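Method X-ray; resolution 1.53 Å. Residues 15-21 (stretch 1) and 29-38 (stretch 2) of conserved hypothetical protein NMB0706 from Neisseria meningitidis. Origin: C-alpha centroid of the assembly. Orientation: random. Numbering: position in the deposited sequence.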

# COMPACT_ATOMS: atom_id res chain seq x y z
N LYS A 15 0.10 20.99 2.70
CA LYS A 15 -0.11 20.22 1.44
C LYS A 15 -0.94 18.97 1.68
O LYS A 15 -0.79 18.29 2.71
CB LYS A 15 1.25 19.83 0.84
CG LYS A 15 1.14 19.04 -0.46
CD LYS A 15 2.52 18.71 -1.02
CE LYS A 15 3.30 19.97 -1.37
NZ LYS A 15 4.68 19.66 -1.82
N ASN A 16 -1.82 18.66 0.74
CA ASN A 16 -2.70 17.50 0.83
C ASN A 16 -2.04 16.25 0.28
O ASN A 16 -2.60 15.16 0.37
CB ASN A 16 -3.98 17.77 0.04
CG ASN A 16 -4.78 18.93 0.60
OD1 ASN A 16 -5.53 19.59 -0.12
ND2 ASN A 16 -4.62 19.18 1.89
N PHE A 17 -0.85 16.41 -0.28
CA PHE A 17 -0.12 15.29 -0.84
C PHE A 17 1.23 15.11 -0.19
O PHE A 17 1.91 16.09 0.14
CB PHE A 17 0.05 15.49 -2.35
CG PHE A 17 -1.24 15.58 -3.09
CD1 PHE A 17 -2.05 14.46 -3.25
CD2 PHE A 17 -1.68 16.80 -3.61
CE1 PHE A 17 -3.27 14.55 -3.91
CE2 PHE A 17 -2.90 16.89 -4.27
CZ PHE A 17 -3.69 15.77 -4.42
N LEU A 18 1.62 13.86 0.01
CA LEU A 18 2.90 13.55 0.61
C LEU A 18 3.69 12.74 -0.40
O LEU A 18 3.15 12.31 -1.42
CB LEU A 18 2.70 12.72 1.88
CG LEU A 18 1.71 13.26 2.91
CD1 LEU A 18 1.56 12.26 4.04
CD2 LEU A 18 2.20 14.60 3.44
N THR A 19 4.98 12.56 -0.13
CA THR A 19 5.84 11.77 -0.99
C THR A 19 6.68 10.90 -0.08
O THR A 19 6.87 11.21 1.10
CB THR A 19 6.78 12.65 -1.85
OG1 THR A 19 7.63 13.43 -1.00
CG2 THR A 19 5.97 13.57 -2.75
N ALA A 20 7.16 9.79 -0.62
CA ALA A 20 7.96 8.86 0.17
C ALA A 20 9.32 9.43 0.54
O ALA A 20 10.01 10.02 -0.29
CB ALA A 20 8.15 7.56 -0.60
N ASP A 21 9.69 9.26 1.80
CA ASP A 21 10.99 9.71 2.27
C ASP A 21 11.91 8.51 2.20
O ASP A 21 11.95 7.67 3.10
CB ASP A 21 10.90 10.22 3.71
CG ASP A 21 12.27 10.52 4.31
OD1 ASP A 21 13.21 10.83 3.53
OD2 ASP A 21 12.42 10.45 5.55
N LYS A 29 9.26 8.65 -8.90
CA LYS A 29 8.34 9.56 -8.25
C LYS A 29 7.29 8.81 -7.46
O LYS A 29 6.88 7.72 -7.84
CB LYS A 29 7.65 10.44 -9.29
CG LYS A 29 8.60 11.20 -10.21
CD LYS A 29 9.46 12.15 -9.41
CE LYS A 29 10.34 12.98 -10.33
NZ LYS A 29 11.16 13.95 -9.56
N THR A 30 6.86 9.41 -6.35
CA THR A 30 5.84 8.81 -5.52
C THR A 30 4.81 9.84 -5.09
O THR A 30 5.09 11.04 -5.04
CB THR A 30 6.41 8.16 -4.23
OG1 THR A 30 7.08 9.15 -3.44
CG2 THR A 30 7.38 7.04 -4.58
N LEU A 31 3.62 9.37 -4.79
CA LEU A 31 2.56 10.24 -4.31
C LEU A 31 1.79 9.44 -3.28
O LEU A 31 1.20 8.40 -3.59
CB LEU A 31 1.62 10.65 -5.45
CG LEU A 31 0.58 11.71 -5.06
CD1 LEU A 31 1.29 13.04 -4.83
CD2 LEU A 31 -0.46 11.86 -6.16
N ILE A 32 1.85 9.90 -2.03
CA ILE A 32 1.15 9.26 -0.93
C ILE A 32 0.02 10.23 -0.62
O ILE A 32 0.24 11.25 0.02
CB ILE A 32 2.07 9.13 0.31
CG1 ILE A 32 3.32 8.32 -0.06
CG2 ILE A 32 1.31 8.48 1.46
CD1 ILE A 32 3.04 6.92 -0.56
N THR A 33 -1.18 9.92 -1.10
CA THR A 33 -2.30 10.83 -0.87
C THR A 33 -2.83 10.77 0.55
O THR A 33 -2.64 9.79 1.27
CB THR A 33 -3.46 10.56 -1.85
OG1 THR A 33 -4.15 9.36 -1.48
CG2 THR A 33 -2.93 10.40 -3.28
N THR A 34 -3.47 11.86 0.96
CA THR A 34 -4.08 11.94 2.28
C THR A 34 -5.57 12.03 2.00
O THR A 34 -5.99 12.04 0.85
CB THR A 34 -3.62 13.20 3.05
OG1 THR A 34 -4.11 14.37 2.40
CG2 THR A 34 -2.10 13.25 3.13
N ARG A 35 -6.37 12.11 3.06
CA ARG A 35 -7.82 12.18 2.88
C ARG A 35 -8.27 13.56 2.41
O ARG A 35 -9.42 13.75 2.04
CB ARG A 35 -8.53 11.82 4.19
CG ARG A 35 -8.36 12.84 5.30
CD ARG A 35 -9.09 12.40 6.55
NE ARG A 35 -10.50 12.16 6.28
CZ ARG A 35 -11.36 11.65 7.16
NH1 ARG A 35 -10.96 11.34 8.38
NH2 ARG A 35 -12.63 11.46 6.81
N ASN A 36 -7.34 14.51 2.40
CA ASN A 36 -7.68 15.87 2.01
C ASN A 36 -7.39 16.25 0.56
O ASN A 36 -6.53 15.66 -0.10
CB ASN A 36 -6.97 16.83 2.96
CG ASN A 36 -7.23 16.48 4.41
OD1 ASN A 36 -8.38 16.42 4.84
ND2 ASN A 36 -6.17 16.24 5.17
N GLY A 37 -8.12 17.25 0.08
CA GLY A 37 -7.95 17.74 -1.28
C GLY A 37 -8.98 17.25 -2.28
O GLY A 37 -8.86 17.53 -3.47
N GLY A 38 -9.99 16.53 -1.80
CA GLY A 38 -11.01 16.00 -2.69
C GLY A 38 -12.37 16.68 -2.62
O GLY A 38 -12.50 17.76 -2.05
O HOH W 1 -4.34 13.89 -0.91

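The shortest direct polar contact between the two stretches is a hydrogen bond from Thr34 OG1 to Asn16 O, at 2.7 Å. The Thr34 hydroxyl has a second role within its own stretch. It accepts a hydrogen bond from Asn36 N, which lies 3.2 Å from Thr34 OG1. One side chain therefore ties the segment after the strand to itself and to the start of the opposing segment. Thr34 N also donates to Asn16 O, but at 3.5 Å and 135° this hydrogen bond is weak.

A water reinforces the same site. Water 1 donates to Asn16 O at 2.5 Å and accepts from Thr34 N at 2.9 Å. It also donates to Asn36 O, with 2.9 Å between the water oxygen and Asn36 O. The water thus lies closer to Thr34 N than Asn16 O does. More acceptors lie within its reach than it has protons, so its two donations need not be full-time.

The central backbone pairing is antiparallel. Leu18 and Ile32 form a hydrogen-bonded pair, with their CA atoms 4.9 Å apart. Ile32 N donates to Leu18 O at 2.8 Å and 171°, which is nearly linear. The return bond, Leu18 N to Ile32 O, is 3.0 Å long at 151°. Phe17 and Thr33 are the neighbouring non-hydrogen-bonded pair, with CA atoms 5.0 Å apart.

Beyond this ladder, a side chain takes over from the backbone. Ala20 N donates to Thr30 OG1 at 2.9 Å and 166°. The Thr30 CA-to-CB bond points toward stretch 1, and its p rotamer leaves OG1 in line with the Ala20 amide. The Ala20 methyl sits close by, with CB 3.4 Å from Thr30 OG1. Thr19 packs alongside, its CG2 3.5 Å from Thr30 O.

Apolar contacts flank the paired backbones. Leu18 and Ile32 direct their side chains to the same face of the sheet and meet there, CB to CB at 4.0 Å. Thr34 adds its methyl to the Leu18 side chain, with Leu18 CG 3.8 Å from Thr34 CG2. Phe17 and Thr33 share the other face. Thr33 CG2 lies at the edge of the Phe17 ring, 4.2 Å from Phe17 CD1. Leu31 starts with its CA-to-CB bond directed away from stretch 1, but the end of its side chain comes nearer. Leu31 CD1 reaches 3.7 Å from Phe17 CB.

At the outer end, Asn16 packs against residues 36 and 37. Asn16 CB is 3.3 Å from Asn36 O, and Asn16 ND2 is 3.5 Å from Asn36 CB. Asn16 OD1 lies 3.3 Å from Gly37 CA. The space beside Gly37 is tight: an ideal CB there would lie 3.0 Å from Asn16 OD1, a clash. The Gly37 backbone, at phi 101° and psi 6°, by itself calls for glycine, since a CB would also jam against the preceding carbonyl oxygen.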